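Local coordinates for FMN reductase [NAD(P)H] (Bacillus subtilis, PDB 1ZCH) that transfers electrons from NADH or NADPH through bound FMN, acting as a flavin reductase and nitroreductase that also reduces quinones, chromates and azo dyes, at the interface of chains A and B. Residues are numbered along the deposited sequence; one frame, centred on the assembly and turned at random. Chains: chain A/B, Hypothetical oxidoreductase ycnD.

Contact 1: the interface of chains A and B. Residues chain A 86, 89-90, 94, 96, 98; chain B 221, 224-225, 228-229.
A:Leu90 packs against B:Ala225 at the centre of a helix-to-helix contact in the YcnD homodimer, where helix 84-94 of chain A meets helix 220-228 of the partner, and the apolar part of the patch is built around this leucine. Its two methyls divide the work: CD1 lies against the backbone of B:Ala225, 3.5 Å from its CA, and also meets the CG2 branch of B:Ile224 at 3.8 Å, whereas CD2 turns toward the helix end and reaches CB of B:Tyr228 at 3.7 Å. Small residues let the backbones come near: the CB of A:Ala89 stands 3.7 Å from CB of B:Ser221, and A:Ala86 touches the tyrosine ring only loosely.

Beyond the helix, A:Phe96 and B:Glu229 run side by side and point the same way. Ring atom CD2 of A:Phe96 lies 3.5 Å from CB of B:Glu229, so the contact uses the aliphatic base of that side chain, while the carboxylate plane is turned 81° from the ring.

Polar contact is made where A:His94 closes its helix. The hydroxyl of B:Ser221 sits between its own backbone N and carbonyl carbon (chi1 63°), a placement that carries it to the imidazole. CB of the serine lies at the ring edge, in plane, and OG shares a hydrogen bond of 2.7 Å with NE2 of A:His94, 163° at the hydrogen.

Contact 2: the interface of chains A and B. Residues chain A 47, 49, 82, 84, 149-152, 155; chain B 187, 190, 193.
B:Tyr187 turns its CG anti to its backbone N (chi1 -165°), sending the ring into chain A, where A:Asp82 and A:Asn84, both also anti at chi1, hold up their polar tips to meet it. This is a tyrosine plugged into the partner subunit of a dimeric flavoprotein of the nitroreductase family, and it buries 131 Å² of its surface there.

At the tip, the phenol OH donates to OD2 of A:Asp82 over 2.6 Å, using the syn lone pair of a carboxylate oxygen that lies at the ring edge, in plane. The same OD2 accepts from OG1 of A:Thr47 on its anti side, well out of the carboxylate plane, so two hydroxyls grip one oxygen, while the other oxygen, OD1, takes the backbone N of A:Asn84, likewise tilted from that plane; together these bonds fix the carboxylate's rotation. The phenol oxygen also accepts from ND2 of A:Asn84 at 3.1 Å, in the plane of that amide.

Tip to tip with A:Asn84 stands B:Gln190, the two amides 23° apart and paired in both directions: ND2 of A:Asn84 gives to OE1 of B:Gln190 at 2.9 Å, and NE2 of B:Gln190 returns to OD1 of A:Asn84 at 3.0 Å. The asparagine's ND2 thus serves both partner side chains.

Over one face of the tyrosine ring, CD of A:Pro152 sits above the centre, 3.5 Å from the centroid, in a CH-pi contact. A:Val155 and A:Thr47 touch the ring near CE1. A phenylalanine here would keep the ring but would probably leave OD2 of A:Asp82 without its partner-chain donor and ND2 of A:Asn84 without one acceptor. At the base, the backbone N of B:Tyr187 donates to O of A:Leu149 at 2.9 Å.

Contact 1: the interface of chains A and B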
# COMPACT_ATOMS: atom_id res chain seq x y z
N ALA A 86 10.29 -9.42 12.60
CA ALA A 86 10.21 -10.81 12.15
C ALA A 86 11.55 -11.48 12.46
O ALA A 86 11.60 -12.65 12.85
CB ALA A 86 9.94 -10.87 10.64
N ALA A 89 11.56 -12.40 16.02
CA ALA A 89 10.68 -13.54 16.22
C ALA A 89 11.31 -14.86 15.80
O ALA A 89 11.27 -15.84 16.54
CB ALA A 89 9.38 -13.32 15.45
N LEU A 90 11.90 -14.89 14.61
CA LEU A 90 12.51 -16.13 14.12
C LEU A 90 13.84 -16.48 14.75
O LEU A 90 14.01 -17.56 15.32
CB LEU A 90 12.68 -16.08 12.60
CG LEU A 90 11.46 -16.47 11.76
CD1 LEU A 90 10.36 -15.42 11.89
CD2 LEU A 90 11.88 -16.62 10.31
N HIS A 94 12.93 -18.07 18.48
CA HIS A 94 12.73 -19.47 18.08
C HIS A 94 13.92 -20.14 17.41
O HIS A 94 13.82 -21.27 16.93
CB HIS A 94 11.49 -19.55 17.19
CG HIS A 94 10.24 -19.11 17.88
ND1 HIS A 94 9.65 -19.84 18.89
CD2 HIS A 94 9.52 -17.96 17.77
CE1 HIS A 94 8.62 -19.17 19.37
NE2 HIS A 94 8.52 -18.03 18.71
N PHE A 96 15.42 -19.82 14.56
CA PHE A 96 15.14 -20.22 13.19
C PHE A 96 15.84 -19.22 12.28
O PHE A 96 16.05 -18.07 12.67
CB PHE A 96 13.63 -20.15 12.92
CG PHE A 96 12.91 -21.46 13.05
CD1 PHE A 96 13.16 -22.31 14.13
CD2 PHE A 96 11.96 -21.84 12.11
CE1 PHE A 96 12.47 -23.51 14.26
CE2 PHE A 96 11.26 -23.04 12.24
CZ PHE A 96 11.52 -23.88 13.32
N MET A 98 15.73 -16.78 9.14
CA MET A 98 14.71 -16.11 8.34
C MET A 98 15.11 -16.17 6.87
O MET A 98 16.16 -15.65 6.49
CB MET A 98 14.55 -14.66 8.81
CG MET A 98 13.51 -13.85 8.04
SD MET A 98 13.11 -12.29 8.87
CE MET A 98 14.63 -11.38 8.60
N SER B 221 4.88 -14.77 17.42
CA SER B 221 6.19 -15.14 16.91
C SER B 221 6.22 -16.58 16.36
O SER B 221 6.90 -16.86 15.38
CB SER B 221 7.27 -14.97 17.99
OG SER B 221 7.04 -15.82 19.10
N ILE B 224 4.57 -16.36 12.89
CA ILE B 224 5.47 -15.70 11.95
C ILE B 224 6.63 -16.61 11.57
O ILE B 224 7.03 -16.68 10.41
CB ILE B 224 6.03 -14.38 12.54
CG1 ILE B 224 4.87 -13.43 12.86
CG2 ILE B 224 6.99 -13.73 11.56
CD1 ILE B 224 3.99 -13.09 11.66
N ALA B 225 7.17 -17.31 12.57
CA ALA B 225 8.29 -18.21 12.33
C ALA B 225 7.88 -19.41 11.49
O ALA B 225 8.68 -19.94 10.72
CB ALA B 225 8.88 -18.68 13.67
N TYR B 228 7.90 -17.66 7.70
CA TYR B 228 9.12 -17.10 7.16
C TYR B 228 10.41 -17.90 7.24
O TYR B 228 11.47 -17.40 6.85
CB TYR B 228 9.33 -15.70 7.76
CG TYR B 228 8.22 -14.72 7.41
CD1 TYR B 228 7.41 -14.92 6.29
CD2 TYR B 228 8.01 -13.56 8.17
CE1 TYR B 228 6.42 -14.00 5.93
CE2 TYR B 228 7.03 -12.63 7.81
CZ TYR B 228 6.24 -12.86 6.69
OH TYR B 228 5.28 -11.94 6.33
N GLU B 229 10.34 -19.14 7.73
CA GLU B 229 11.53 -19.98 7.82
C GLU B 229 11.95 -20.47 6.43
O GLU B 229 13.01 -21.07 6.27
CB GLU B 229 11.27 -21.16 8.76
CG GLU B 229 9.99 -21.93 8.46
CD GLU B 229 10.24 -23.15 7.60
OE1 GLU B 229 9.25 -23.78 7.18
OE2 GLU B 229 11.42 -23.48 7.36

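Contact 2: the interface of chains A and B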
# COMPACT_ATOMS: atom_id res chain seq x y z
N THR A 47 6.56 -0.12 9.87
CA THR A 47 6.88 0.64 11.07
C THR A 47 6.71 2.11 10.71
O THR A 47 7.04 2.52 9.59
CB THR A 47 8.32 0.37 11.55
OG1 THR A 47 8.37 -0.93 12.14
CG2 THR A 47 8.77 1.41 12.57
N ILE A 49 7.74 5.93 11.86
CA ILE A 49 8.58 6.76 12.70
C ILE A 49 7.94 8.15 12.69
O ILE A 49 7.74 8.73 11.62
CB ILE A 49 10.03 6.91 12.14
CG1 ILE A 49 10.64 5.53 11.87
CG2 ILE A 49 10.89 7.69 13.14
CD1 ILE A 49 10.88 4.69 13.09
N ASP A 82 9.17 -3.36 7.40
CA ASP A 82 9.90 -3.84 8.57
C ASP A 82 9.87 -5.36 8.74
O ASP A 82 8.81 -5.94 8.97
CB ASP A 82 9.33 -3.18 9.83
CG ASP A 82 10.16 -3.46 11.08
OD1 ASP A 82 10.60 -4.61 11.28
OD2 ASP A 82 10.36 -2.52 11.88
N ASN A 84 12.39 -6.59 10.72
CA ASN A 84 13.28 -6.68 11.88
C ASN A 84 12.51 -7.35 13.02
O ASN A 84 13.06 -8.20 13.73
CB ASN A 84 13.76 -5.30 12.32
CG ASN A 84 14.61 -5.35 13.58
OD1 ASN A 84 15.56 -6.14 13.67
ND2 ASN A 84 14.28 -4.51 14.56
N LEU A 149 17.83 8.02 11.27
CA LEU A 149 16.75 7.49 12.09
C LEU A 149 17.06 6.15 12.74
O LEU A 149 16.18 5.54 13.37
CB LEU A 149 15.47 7.40 11.25
CG LEU A 149 15.07 8.75 10.63
CD1 LEU A 149 13.75 8.60 9.87
CD2 LEU A 149 14.93 9.79 11.74
N GLU A 150 18.30 5.69 12.59
CA GLU A 150 18.74 4.44 13.17
C GLU A 150 17.94 3.22 12.72
O GLU A 150 17.64 2.34 13.52
CB GLU A 150 18.70 4.54 14.70
CG GLU A 150 19.68 5.55 15.28
CD GLU A 150 19.55 5.71 16.78
OE1 GLU A 150 19.49 4.69 17.49
OE2 GLU A 150 19.52 6.87 17.26
N LEU A 151 17.60 3.18 11.43
CA LEU A 151 16.86 2.04 10.91
C LEU A 151 17.82 0.86 10.86
O LEU A 151 18.89 0.95 10.24
CB LEU A 151 16.31 2.34 9.51
CG LEU A 151 15.50 3.64 9.39
CD1 LEU A 151 14.95 3.77 7.97
CD2 LEU A 151 14.38 3.65 10.42
N PRO A 152 17.48 -0.25 11.52
CA PRO A 152 18.35 -1.42 11.54
C PRO A 152 18.21 -2.29 10.30
O PRO A 152 17.42 -2.00 9.40
CB PRO A 152 17.89 -2.16 12.79
CG PRO A 152 16.39 -1.97 12.71
CD PRO A 152 16.26 -0.49 12.33
N VAL A 155 14.98 -3.26 7.66
CA VAL A 155 14.04 -2.14 7.67
C VAL A 155 14.48 -1.18 6.57
O VAL A 155 15.67 -0.85 6.46
CB VAL A 155 14.07 -1.39 9.03
CG1 VAL A 155 13.13 -0.17 8.97
CG2 VAL A 155 13.66 -2.33 10.16
N TYR B 187 14.28 4.90 15.42
CA TYR B 187 13.83 3.51 15.55
C TYR B 187 14.11 3.00 16.97
O TYR B 187 15.19 3.23 17.52
CB TYR B 187 14.54 2.64 14.51
CG TYR B 187 13.91 1.29 14.31
CD1 TYR B 187 12.98 1.08 13.28
CD2 TYR B 187 14.22 0.22 15.14
CE1 TYR B 187 12.38 -0.17 13.10
CE2 TYR B 187 13.63 -1.02 14.97
CZ TYR B 187 12.71 -1.22 13.95
OH TYR B 187 12.15 -2.45 13.78
N GLN B 190 16.57 -2.37 20.08
CA GLN B 190 16.24 -3.78 19.94
C GLN B 190 15.74 -4.47 21.21
O GLN B 190 14.80 -5.27 21.15
CB GLN B 190 17.44 -4.55 19.38
CG GLN B 190 17.07 -5.84 18.67
CD GLN B 190 16.55 -5.60 17.26
OE1 GLN B 190 15.96 -4.55 16.96
NE2 GLN B 190 16.75 -6.59 16.38
N LEU B 193 12.14 -3.47 21.95
CA LEU B 193 11.30 -4.01 20.88
C LEU B 193 11.04 -5.49 21.15
O LEU B 193 9.92 -5.97 21.02
CB LEU B 193 11.99 -3.82 19.53
CG LEU B 193 11.20 -4.11 18.25
CD1 LEU B 193 9.92 -3.28 18.21
CD2 LEU B 193 12.08 -3.77 17.04

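Contact 1 and contact 2 lie about 17 Å apart, measured between the centres of their C-alpha atoms, and share helix 84-94 of chain A: its first residue, A:Asn84, belongs to contact 2, and residues from A:Ala86 to A:His94 to contact 1. Chain B answers with different segments, helix 220-228 at contact 1, and B:Tyr187 with helix 190-212 at contact 2. One helix is therefore gripped at its start mainly by polar bonds and farther along mainly by apolar packing. Two-fold symmetry repeats both contacts with the chains exchanged, in keeping with the homodimer.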